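Long-range contacts in phage tail sheath protein (Desulfitobacterium hafniense, PDB 3HXL), which probably forms, in many copies, the contractile sheath around the tail tube of a myovirus-type phage or prophage particle: residues Val233-Asn237 and Ala263-Thr267; Gly110-Asn115 and Leu175-Asp180; Phe361-Tyr365 and Leu378-Cys383; Ala194-Phe198 and Asp226-Lys230. The contacts are given in a common frame with arbitrary orientation. Residues are numbered along the deposited sequence.

Interaction 1: Val233-Asn237 and Ala263-Thr267; sequences VVLEN and AAQAT
The end of strand 232-236 runs almost antiparallel to the first turn of helix 263-276, their local axes 7.0 Å apart at 166°. Extended backbone at Val234 and Glu236 points both CB atoms at the helix; Leu235, between them, points away. Val234 (chi1 t) rests its CG1 3.8 Å from Thr267 CB. Glu236 (chi1 t, chi2 near -101°) lays its methylene CG 3.4 Å from Ala263 CB and 3.3 Å from Ala264 N, a fit that small alanines permit. Its OE1 accepts from Asn237 ND2 at 2.8 Å, OE2 forms a salt bridge with Lys213, and water 1 donates to OE1 (2.8 Å) while accepting from Ala264 N (3.1 Å). Thr267, chi1 p, turns OG1 back to Ala264 O (2.7 Å), so its methyl CG2 can pack 3.6 Å from Leu235 C. This is alpha/beta layer packing within the subtilisin-like domain: Val234 also meets Val270 and Ala271, while Leu235 packs on helix 210-227 on the other face; strand 232-236 lies between strands 202-204 and 246-255.

Interaction 2: Gly110-Asn115 and Leu175-Asp180; sequences GGARGN and LINGSD
Three hydrogen bonds hold the loop 110-115 against the irregular 175-180. Asn115 (chi1 m, chi2 -45°) makes two of them with one residue: its OD1 accepts from Gly178 N and its ND2 donates to Gly178 O, both at 2.9 Å. An amide side chain suits this place because it offers an acceptor and a donor side by side. The third runs from Ala112 N to Asp180 OD1 (2.9 Å, 161°); Asp180 OD2 is held by Ser43. Water 2 adds a bridge, donating to Asn115 O (2.9 Å) and Leu175 O (2.6 Å).

Residues 112-115 begin a 3-10 segment, with Gly114 N bonded to Gly111 O (3.2 Å) and Asn115 N to Ala112 O (3.0 Å). The nearest CA pairs are Ala112-Ser179 (4.1 Å) and Asn115-Ile176 (5.1 Å). Glycines permit the close approach around Ala112: a CB on Gly178 would clash with Gly111 O, and Gly111 CA lies 3.2 Å from Ser179 O in a CA-H...O contact. At phi/psi 138/164 a CB on Gly111 would also jam against Gly110 O, so glycine suits the place. Leu175 CB packs 3.6 Å from Gly114 O.

The contact joins the loop entering strand 117-123 to the one leaving its sheet neighbour 170-174, in the beta-sandwich domain. Its chemistry, side-chain groups bonded to main-chain groups over glycines, implies a junction fixed by directional polar bonds more than by apolar burial.

Interaction 3: Phe361-Tyr365 and Leu378-Cys383; sequences FSKFY and LLKSEC
Two successive helices of the C-terminal domain, 344-364 and 373-392, meet here through aromatic side chains that reach from the end of the first to the second. Their backbones stay well apart, the nearest CA pair being Tyr365-Leu379 at 8.3 Å, so the large aromatic side chains suit the task of spanning the gap. Phe361 (chi1 m, chi2 -31°) brings CE1 to 3.3 Å from Leu379 CD2 and CZ to 3.8 Å from Cys383 SG. The sulfur lies at the ring edge, 5.0 Å from its centroid and 84° off the normal, a Cys sulfur-aromatic contact. Leu379 and Cys383 are one helical turn apart, which puts both within reach of this one ring. The same cluster continues onto the neighbouring strands: Leu379 touches Val416 and Ile418 of strand 415-422, and Phe361 touches Ile418 as well as Val435 and Ile437 of strand 431-438, so helices pack against strands in this domain. Toward the surface, Tyr365 points its CB at the second helix. Its ring packs CE2 3.9 Å from Leu379 CG, and Tyr365 OH gives a weak hydrogen bond to Leu378 O (3.2 Å). Glu382 places its methylene CG 2.9 Å from Tyr365 OH, at the ring edge.

Interaction 4: Ala194-Phe198 and Asp226-Lys230; sequences AVEIF and DEGKK
Ala194 and Val195 have helical backbone angles, and a type I beta turn spans Val195 to Phe198, closed by Phe198 N to Val195 O at 2.8 Å. Val195 packs on Phe219 of helix 210-227. Glu196 starts sideways, but with chi1 and chi2 both t its carboxylate reaches Glu227, Glu196 OE2 lying 3.8 Å from Glu227 OE2; these like charges share Arg222 through long, weak ion pairs. Glu196 O accepts from Lys229 NZ at 2.7 Å. Here a lysine ammonium group satisfies main-chain oxygens of a turn, joining the ends of two helices in the subtilisin-like domain. Ile197 points its CB away. Phe198 turns its carbonyl to the same ammonium, with Phe198 O 2.8 Å from Lys229 NZ, while its ring goes to Leu86 and Met50. To span this gap, Lys229 is fully extended, all chi t, over a CA separation of 9.2 Å from Glu196. Gly228 is the first residue to leave helical angles after helix 210-227, with positive phi (71°), a conformation glycine adopts easily.

In the fold
Interactions 1 and 4 both belong to the subtilisin-like domain and adjoin in sequence: Lys230 of interaction 4 leads, within three residues, into Val233 of interaction 1, as helix 210-227 gives way to strand 232-236. Their centres are nonetheless 21 Å apart, one contact being buried between a sheet strand and a helix, the other at the surface. Interaction 4 also lies toward the C-terminal domain, since Gly228 and Lys230 contact Asn354 of helix 344-364, the helix that carries Phe361; interactions 3 and 4 are about 10 Å apart at their nearest atoms. Interaction 2, in the beta-sandwich domain, and interaction 3 lie on opposite sides of the chain's centre, 54 Å apart between centres.

Interaction 1: Val233-Asn237 and Ala263-Thr267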
loop_
_atom_site.group_PDB
_atom_site.type_symbol
_atom_site.label_atom_id
_atom_site.label_comp_id
_atom_site.label_asym_id
_atom_site.label_seq_id
_atom_site.Cartn_x
_atom_site.Cartn_y
_atom_site.Cartn_z
ATOM N N VAL A 233 4.297 8.389 3.090
ATOM C CA VAL A 233 2.949 8.258 3.607
ATOM C C VAL A 233 2.126 9.331 2.908
ATOM O O VAL A 233 2.597 10.455 2.710
ATOM C CB VAL A 233 2.881 8.500 5.143
ATOM C CG1 VAL A 233 3.716 7.463 5.870
ATOM C CG2 VAL A 233 3.352 9.900 5.469
ATOM N N VAL A 234 0.911 8.964 2.519
ATOM C CA VAL A 234 -0.002 9.866 1.833
ATOM C C VAL A 234 -1.186 10.162 2.745
ATOM O O VAL A 234 -1.981 9.274 3.069
ATOM C CB VAL A 234 -0.528 9.242 0.524
ATOM C CG1 VAL A 234 -1.472 10.216 -0.175
ATOM C CG2 VAL A 234 0.652 8.890 -0.385
ATOM N N LEU A 235 -1.287 11.422 3.150
ATOM C CA LEU A 235 -2.337 11.873 4.047
ATOM C C LEU A 235 -3.277 12.845 3.369
ATOM O O LEU A 235 -3.033 13.290 2.242
ATOM C CB LEU A 235 -1.722 12.562 5.268
ATOM C CG LEU A 235 -0.542 11.860 5.930
ATOM C CD1 LEU A 235 -0.015 12.728 7.070
ATOM C CD2 LEU A 235 -0.976 10.503 6.447
ATOM N N GLU A 236 -4.353 13.167 4.086
ATOM C CA GLU A 236 -5.391 14.090 3.632
ATOM C C GLU A 236 -5.261 15.424 4.349
ATOM O O GLU A 236 -5.249 15.464 5.573
ATOM C CB GLU A 236 -6.775 13.513 3.954
ATOM C CG GLU A 236 -7.929 14.410 3.569
ATOM C CD GLU A 236 -8.538 15.193 4.734
ATOM O OE1 GLU A 236 -9.422 16.012 4.448
ATOM O OE2 GLU A 236 -8.165 15.002 5.916
ATOM N N ASN A 237 -5.172 16.507 3.587
ATOM C CA ASN A 237 -5.082 17.847 4.155
ATOM C C ASN A 237 -4.197 17.980 5.400
ATOM O O ASN A 237 -4.680 18.257 6.501
ATOM C CB ASN A 237 -6.497 18.361 4.458
ATOM C CG ASN A 237 -7.249 18.754 3.202
ATOM O OD1 ASN A 237 -7.016 19.822 2.640
ATOM N ND2 ASN A 237 -8.135 17.881 2.741
ATOM N N ALA A 263 -11.022 13.828 -0.173
ATOM C CA ALA A 263 -9.563 13.874 -0.207
ATOM C C ALA A 263 -9.028 12.670 0.557
ATOM O O ALA A 263 -8.046 12.040 0.149
ATOM C CB ALA A 263 -9.060 15.166 0.420
ATOM N N ALA A 264 -9.673 12.350 1.675
ATOM C CA ALA A 264 -9.254 11.208 2.483
ATOM C C ALA A 264 -9.304 9.921 1.654
ATOM O O ALA A 264 -8.394 9.095 1.716
ATOM C CB ALA A 264 -10.153 11.068 3.710
ATOM N N GLN A 265 -10.380 9.743 0.896
ATOM C CA GLN A 265 -10.517 8.554 0.064
ATOM C C GLN A 265 -9.519 8.573 -1.090
ATOM O O GLN A 265 -9.055 7.518 -1.549
ATOM C CB GLN A 265 -11.924 8.459 -0.513
ATOM C CG GLN A 265 -13.026 8.215 0.508
ATOM C CD GLN A 265 -14.383 8.199 -0.150
ATOM O OE1 GLN A 265 -14.802 9.196 -0.729
ATOM N NE2 GLN A 265 -15.078 7.060 -0.077
ATOM N N ALA A 266 -9.213 9.775 -1.570
ATOM C CA ALA A 266 -8.283 9.956 -2.678
ATOM C C ALA A 266 -6.848 9.549 -2.334
ATOM O O ALA A 266 -6.048 9.290 -3.229
ATOM C CB ALA A 266 -8.322 11.411 -3.153
ATOM N N THR A 267 -6.520 9.476 -1.043
ATOM C CA THR A 267 -5.175 9.078 -0.643
ATOM C C THR A 267 -4.859 7.670 -1.143
ATOM O O THR A 267 -3.701 7.344 -1.390
ATOM C CB THR A 267 -4.980 9.094 0.906
ATOM O OG1 THR A 267 -5.844 8.126 1.515
ATOM C CG2 THR A 267 -5.281 10.479 1.478
HETATM O O HOH W 1 -11.336 14.507 3.138
#

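Interaction 2: Gly110-Asn115 and Leu175-Asp180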
loop_
_atom_site.group_PDB
_atom_site.type_symbol
_atom_site.label_atom_id
_atom_site.label_comp_id
_atom_site.label_asym_id
_atom_site.label_seq_id
_atom_site.Cartn_x
_atom_site.Cartn_y
_atom_site.Cartn_z
ATOM N N GLY A 110 -15.799 -11.287 12.340
ATOM C CA GLY A 110 -16.723 -10.331 12.912
ATOM C C GLY A 110 -16.976 -9.233 11.894
ATOM O O GLY A 110 -16.161 -9.019 10.996
ATOM N N GLY A 111 -18.103 -8.544 12.026
ATOM C CA GLY A 111 -18.429 -7.478 11.099
ATOM C C GLY A 111 -19.892 -7.504 10.713
ATOM O O GLY A 111 -20.582 -8.503 10.931
ATOM N N ALA A 112 -20.365 -6.403 10.136
ATOM C CA ALA A 112 -21.753 -6.282 9.710
ATOM C C ALA A 112 -22.050 -7.197 8.526
ATOM O O ALA A 112 -23.207 -7.497 8.235
ATOM C CB ALA A 112 -22.054 -4.832 9.334
ATOM N N ARG A 113 -21.002 -7.639 7.840
ATOM C CA ARG A 113 -21.181 -8.516 6.691
ATOM C C ARG A 113 -21.789 -9.845 7.139
ATOM O O ARG A 113 -22.432 -10.540 6.356
ATOM C CB ARG A 113 -19.839 -8.736 5.993
ATOM C CG ARG A 113 -19.887 -9.631 4.767
ATOM C CD ARG A 113 -20.977 -9.224 3.791
ATOM N NE ARG A 113 -20.686 -9.725 2.449
ATOM C CZ ARG A 113 -21.536 -9.694 1.429
ATOM N NH1 ARG A 113 -22.750 -9.186 1.589
ATOM N NH2 ARG A 113 -21.166 -10.166 0.245
ATOM N N GLY A 114 -21.590 -10.187 8.407
ATOM C CA GLY A 114 -22.150 -11.420 8.923
ATOM C C GLY A 114 -23.672 -11.399 8.924
ATOM O O GLY A 114 -24.310 -12.450 8.840
ATOM N N ASN A 115 -24.264 -10.210 9.014
ATOM C CA ASN A 115 -25.721 -10.108 9.023
ATOM C C ASN A 115 -26.347 -10.353 7.647
ATOM O O ASN A 115 -27.570 -10.409 7.519
ATOM C CB ASN A 115 -26.172 -8.742 9.549
ATOM C CG ASN A 115 -25.638 -8.440 10.936
ATOM O OD1 ASN A 115 -25.667 -9.291 11.832
ATOM N ND2 ASN A 115 -25.155 -7.217 11.124
ATOM N N LEU A 175 -28.342 -14.713 10.257
ATOM C CA LEU A 175 -27.464 -14.515 11.399
ATOM C C LEU A 175 -27.609 -13.052 11.805
ATOM O O LEU A 175 -27.857 -12.198 10.958
ATOM C CB LEU A 175 -26.009 -14.819 11.027
ATOM C CG LEU A 175 -25.581 -16.288 10.925
ATOM C CD1 LEU A 175 -26.224 -16.959 9.721
ATOM C CD2 LEU A 175 -24.061 -16.350 10.813
ATOM N N ILE A 176 -27.479 -12.763 13.094
ATOM C CA ILE A 176 -27.609 -11.387 13.560
ATOM C C ILE A 176 -26.599 -11.032 14.639
ATOM O O ILE A 176 -25.806 -11.869 15.068
ATOM C CB ILE A 176 -29.029 -11.099 14.116
ATOM C CG1 ILE A 176 -29.316 -11.993 15.327
ATOM C CG2 ILE A 176 -30.071 -11.310 13.029
ATOM C CD1 ILE A 176 -29.530 -13.449 14.987
ATOM N N ASN A 177 -26.651 -9.772 15.068
ATOM C CA ASN A 177 -25.768 -9.234 16.095
ATOM C C ASN A 177 -24.365 -8.928 15.585
ATOM O O ASN A 177 -23.462 -8.645 16.370
ATOM C CB ASN A 177 -25.684 -10.179 17.297
ATOM C CG ASN A 177 -26.942 -10.157 18.138
ATOM O OD1 ASN A 177 -27.423 -9.091 18.519
ATOM N ND2 ASN A 177 -27.479 -11.334 18.440
ATOM N N GLY A 178 -24.181 -8.984 14.272
ATOM C CA GLY A 178 -22.874 -8.684 13.717
ATOM C C GLY A 178 -22.677 -7.183 13.618
ATOM O O GLY A 178 -23.645 -6.438 13.461
ATOM N N SER A 179 -21.428 -6.734 13.721
ATOM C CA SER A 179 -21.111 -5.311 13.626
ATOM C C SER A 179 -19.608 -5.074 13.516
ATOM O O SER A 179 -18.800 -5.924 13.891
ATOM C CB SER A 179 -21.658 -4.551 14.836
ATOM O OG SER A 179 -21.078 -5.012 16.040
ATOM N N ASP A 180 -19.246 -3.904 12.999
ATOM C CA ASP A 180 -17.846 -3.545 12.827
ATOM C C ASP A 180 -17.279 -2.926 14.102
ATOM O O ASP A 180 -16.073 -2.987 14.355
ATOM C CB ASP A 180 -17.699 -2.573 11.655
ATOM C CG ASP A 180 -18.274 -3.131 10.367
ATOM O OD1 ASP A 180 -18.305 -4.371 10.227
ATOM O OD2 ASP A 180 -18.682 -2.339 9.490
HETATM O O HOH W 2 -29.310 -10.310 9.848
#

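Interaction 3: Phe361-Tyr365 and Leu378-Cys383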
loop_
_atom_site.group_PDB
_atom_site.type_symbol
_atom_site.label_atom_id
_atom_site.label_comp_id
_atom_site.label_asym_id
_atom_site.label_seq_id
_atom_site.Cartn_x
_atom_site.Cartn_y
_atom_site.Cartn_z
ATOM N N PHE A 361 24.981 -3.522 -1.452
ATOM C CA PHE A 361 26.133 -3.623 -0.568
ATOM C C PHE A 361 25.968 -4.714 0.482
ATOM O O PHE A 361 26.891 -5.484 0.731
ATOM C CB PHE A 361 26.392 -2.289 0.139
ATOM C CG PHE A 361 26.536 -1.122 -0.793
ATOM C CD1 PHE A 361 27.055 -1.290 -2.074
ATOM C CD2 PHE A 361 26.173 0.156 -0.379
ATOM C CE1 PHE A 361 27.202 -0.206 -2.931
ATOM C CE2 PHE A 361 26.316 1.247 -1.225
ATOM C CZ PHE A 361 26.835 1.067 -2.504
ATOM N N SER A 362 24.792 -4.773 1.097
ATOM C CA SER A 362 24.517 -5.757 2.135
ATOM C C SER A 362 24.470 -7.190 1.619
ATOM O O SER A 362 24.661 -8.137 2.383
ATOM C CB SER A 362 23.191 -5.433 2.830
ATOM O OG SER A 362 23.233 -4.156 3.442
ATOM N N LYS A 363 24.220 -7.350 0.325
ATOM C CA LYS A 363 24.133 -8.682 -0.262
ATOM C C LYS A 363 25.413 -9.169 -0.936
ATOM O O LYS A 363 25.913 -10.249 -0.622
ATOM C CB LYS A 363 22.983 -8.734 -1.273
ATOM C CG LYS A 363 21.595 -8.709 -0.652
ATOM C CD LYS A 363 21.271 -10.021 0.049
ATOM C CE LYS A 363 21.203 -11.179 -0.939
ATOM N NZ LYS A 363 20.832 -12.461 -0.275
ATOM N N PHE A 364 25.944 -8.371 -1.853
ATOM C CA PHE A 364 27.139 -8.763 -2.585
ATOM C C PHE A 364 28.458 -8.279 -1.985
ATOM O O PHE A 364 29.532 -8.621 -2.480
ATOM C CB PHE A 364 27.015 -8.291 -4.035
ATOM C CG PHE A 364 25.687 -8.615 -4.662
ATOM C CD1 PHE A 364 25.259 -9.934 -4.774
ATOM C CD2 PHE A 364 24.854 -7.600 -5.121
ATOM C CE1 PHE A 364 24.020 -10.238 -5.334
ATOM C CE2 PHE A 364 23.613 -7.894 -5.684
ATOM C CZ PHE A 364 23.195 -9.216 -5.790
ATOM N N TYR A 365 28.382 -7.489 -0.919
ATOM C CA TYR A 365 29.587 -6.983 -0.274
ATOM C C TYR A 365 29.576 -7.214 1.232
ATOM O O TYR A 365 30.624 -7.426 1.843
ATOM C CB TYR A 365 29.760 -5.490 -0.565
ATOM C CG TYR A 365 30.129 -5.181 -1.999
ATOM C CD1 TYR A 365 29.202 -5.329 -3.031
ATOM C CD2 TYR A 365 31.413 -4.750 -2.326
ATOM C CE1 TYR A 365 29.549 -5.058 -4.354
ATOM C CE2 TYR A 365 31.769 -4.476 -3.643
ATOM C CZ TYR A 365 30.833 -4.632 -4.651
ATOM O OH TYR A 365 31.182 -4.363 -5.953
ATOM N N LEU A 378 36.283 -2.005 -6.941
ATOM C CA LEU A 378 35.180 -2.852 -7.376
ATOM C C LEU A 378 33.829 -2.255 -6.994
ATOM O O LEU A 378 32.867 -2.322 -7.763
ATOM C CB LEU A 378 35.324 -4.248 -6.768
ATOM C CG LEU A 378 34.352 -5.318 -7.270
ATOM C CD1 LEU A 378 34.428 -5.435 -8.789
ATOM C CD2 LEU A 378 34.692 -6.642 -6.614
ATOM N N LEU A 379 33.766 -1.675 -5.802
ATOM C CA LEU A 379 32.542 -1.059 -5.316
ATOM C C LEU A 379 32.235 0.156 -6.190
ATOM O O LEU A 379 31.085 0.409 -6.553
ATOM C CB LEU A 379 32.729 -0.626 -3.863
ATOM C CG LEU A 379 31.488 -0.640 -2.971
ATOM C CD1 LEU A 379 31.886 -0.260 -1.554
ATOM C CD2 LEU A 379 30.448 0.319 -3.515
ATOM N N LYS A 380 33.282 0.901 -6.524
ATOM C CA LYS A 380 33.157 2.087 -7.357
ATOM C C LYS A 380 32.612 1.720 -8.733
ATOM O O LYS A 380 31.752 2.414 -9.282
ATOM C CB LYS A 380 34.523 2.761 -7.505
ATOM C CG LYS A 380 34.533 3.988 -8.402
ATOM C CD LYS A 380 35.915 4.621 -8.431
ATOM C CE LYS A 380 35.933 5.888 -9.264
ATOM N NZ LYS A 380 37.271 6.538 -9.242
ATOM N N SER A 381 33.119 0.623 -9.285
ATOM C CA SER A 381 32.690 0.156 -10.599
ATOM C C SER A 381 31.218 -0.239 -10.595
ATOM O O SER A 381 30.483 0.063 -11.536
ATOM C CB SER A 381 33.538 -1.043 -11.035
ATOM O OG SER A 381 33.043 -1.605 -12.241
ATOM N N GLU A 382 30.785 -0.917 -9.539
ATOM C CA GLU A 382 29.396 -1.341 -9.460
ATOM C C GLU A 382 28.446 -0.154 -9.322
ATOM O O GLU A 382 27.330 -0.184 -9.840
ATOM C CB GLU A 382 29.204 -2.320 -8.299
ATOM C CG GLU A 382 29.950 -3.634 -8.495
ATOM C CD GLU A 382 29.559 -4.348 -9.783
ATOM O OE1 GLU A 382 28.396 -4.796 -9.888
ATOM O OE2 GLU A 382 30.414 -4.454 -10.691
ATOM N N CYS A 383 28.891 0.892 -8.634
ATOM C CA CYS A 383 28.059 2.076 -8.461
ATOM C C CYS A 383 27.967 2.856 -9.764
ATOM O O CYS A 383 26.906 3.367 -10.121
ATOM C CB CYS A 383 28.622 2.956 -7.347
ATOM S SG CYS A 383 28.466 2.184 -5.719
#

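Interaction 4: Ala194-Phe198 and Asp226-Lys230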
loop_
_atom_site.group_PDB
_atom_site.type_symbol
_atom_site.label_atom_id
_atom_site.label_comp_id
_atom_site.label_asym_id
_atom_site.label_seq_id
_atom_site.Cartn_x
_atom_site.Cartn_y
_atom_site.Cartn_z
ATOM N N ALA A 194 3.367 -3.692 12.381
ATOM C CA ALA A 194 3.309 -4.822 11.460
ATOM C C ALA A 194 3.838 -4.484 10.070
ATOM O O ALA A 194 4.548 -5.280 9.461
ATOM C CB ALA A 194 1.882 -5.330 11.354
ATOM N N VAL A 195 3.487 -3.306 9.565
ATOM C CA VAL A 195 3.934 -2.918 8.234
ATOM C C VAL A 195 5.433 -2.646 8.185
ATOM O O VAL A 195 6.085 -2.884 7.166
ATOM C CB VAL A 195 3.179 -1.667 7.727
ATOM C CG1 VAL A 195 3.615 -0.427 8.505
ATOM C CG2 VAL A 195 3.428 -1.491 6.239
ATOM N N GLU A 196 5.981 -2.157 9.293
ATOM C CA GLU A 196 7.400 -1.843 9.364
ATOM C C GLU A 196 8.287 -3.033 9.026
ATOM O O GLU A 196 9.431 -2.868 8.606
ATOM C CB GLU A 196 7.757 -1.336 10.762
ATOM C CG GLU A 196 8.969 -0.439 10.763
ATOM C CD GLU A 196 9.427 -0.074 12.156
ATOM O OE1 GLU A 196 8.564 0.243 13.003
ATOM O OE2 GLU A 196 10.655 -0.094 12.391
ATOM N N ILE A 197 7.757 -4.234 9.210
ATOM C CA ILE A 197 8.508 -5.446 8.935
ATOM C C ILE A 197 8.408 -5.867 7.468
ATOM O O ILE A 197 9.177 -6.706 7.007
ATOM C CB ILE A 197 8.016 -6.589 9.843
ATOM C CG1 ILE A 197 8.112 -6.147 11.311
ATOM C CG2 ILE A 197 8.875 -7.828 9.641
ATOM C CD1 ILE A 197 7.423 -7.083 12.276
ATOM N N PHE A 198 7.464 -5.283 6.734
ATOM C CA PHE A 198 7.294 -5.610 5.319
ATOM C C PHE A 198 8.082 -4.655 4.438
ATOM O O PHE A 198 8.509 -3.588 4.877
ATOM C CB PHE A 198 5.819 -5.517 4.896
ATOM C CG PHE A 198 4.987 -6.711 5.280
ATOM C CD1 PHE A 198 4.530 -6.872 6.586
ATOM C CD2 PHE A 198 4.647 -7.668 4.325
ATOM C CE1 PHE A 198 3.741 -7.972 6.935
ATOM C CE2 PHE A 198 3.863 -8.769 4.661
ATOM C CZ PHE A 198 3.407 -8.924 5.970
ATOM N N ASP A 226 16.077 7.664 10.086
ATOM C CA ASP A 226 16.732 7.024 11.220
ATOM C C ASP A 226 16.989 5.545 10.943
ATOM O O ASP A 226 17.909 4.949 11.508
ATOM C CB ASP A 226 15.888 7.179 12.489
ATOM C CG ASP A 226 15.714 8.629 12.898
ATOM O OD1 ASP A 226 16.702 9.390 12.842
ATOM O OD2 ASP A 226 14.594 9.008 13.291
ATOM N N GLU A 227 16.182 4.958 10.063
ATOM C CA GLU A 227 16.318 3.542 9.731
ATOM C C GLU A 227 16.847 3.329 8.311
ATOM O O GLU A 227 17.230 2.216 7.948
ATOM C CB GLU A 227 14.960 2.839 9.863
ATOM C CG GLU A 227 14.143 3.230 11.095
ATOM C CD GLU A 227 14.585 2.529 12.366
ATOM O OE1 GLU A 227 15.804 2.491 12.635
ATOM O OE2 GLU A 227 13.709 2.027 13.104
ATOM N N GLY A 228 16.859 4.386 7.503
ATOM C CA GLY A 228 17.342 4.245 6.141
ATOM C C GLY A 228 16.361 3.446 5.297
ATOM O O GLY A 228 16.730 2.862 4.275
ATOM N N LYS A 229 15.106 3.405 5.735
ATOM C CA LYS A 229 14.064 2.688 5.007
ATOM C C LYS A 229 13.212 3.757 4.332
ATOM O O LYS A 229 12.271 4.288 4.921
ATOM C CB LYS A 229 13.210 1.852 5.961
ATOM C CG LYS A 229 12.317 0.859 5.255
ATOM C CD LYS A 229 11.450 0.090 6.225
ATOM C CE LYS A 229 10.620 -0.947 5.482
ATOM N NZ LYS A 229 9.520 -1.468 6.334
ATOM N N LYS A 230 13.557 4.069 3.088
ATOM C CA LYS A 230 12.869 5.104 2.337
ATOM C C LYS A 230 11.482 4.718 1.833
ATOM O O LYS A 230 11.325 3.865 0.951
ATOM C CB LYS A 230 13.760 5.566 1.184
ATOM C CG LYS A 230 15.168 5.983 1.616
ATOM C CD LYS A 230 15.171 7.224 2.520
ATOM C CE LYS A 230 16.594 7.585 2.966
ATOM N NZ LYS A 230 16.664 8.879 3.712
#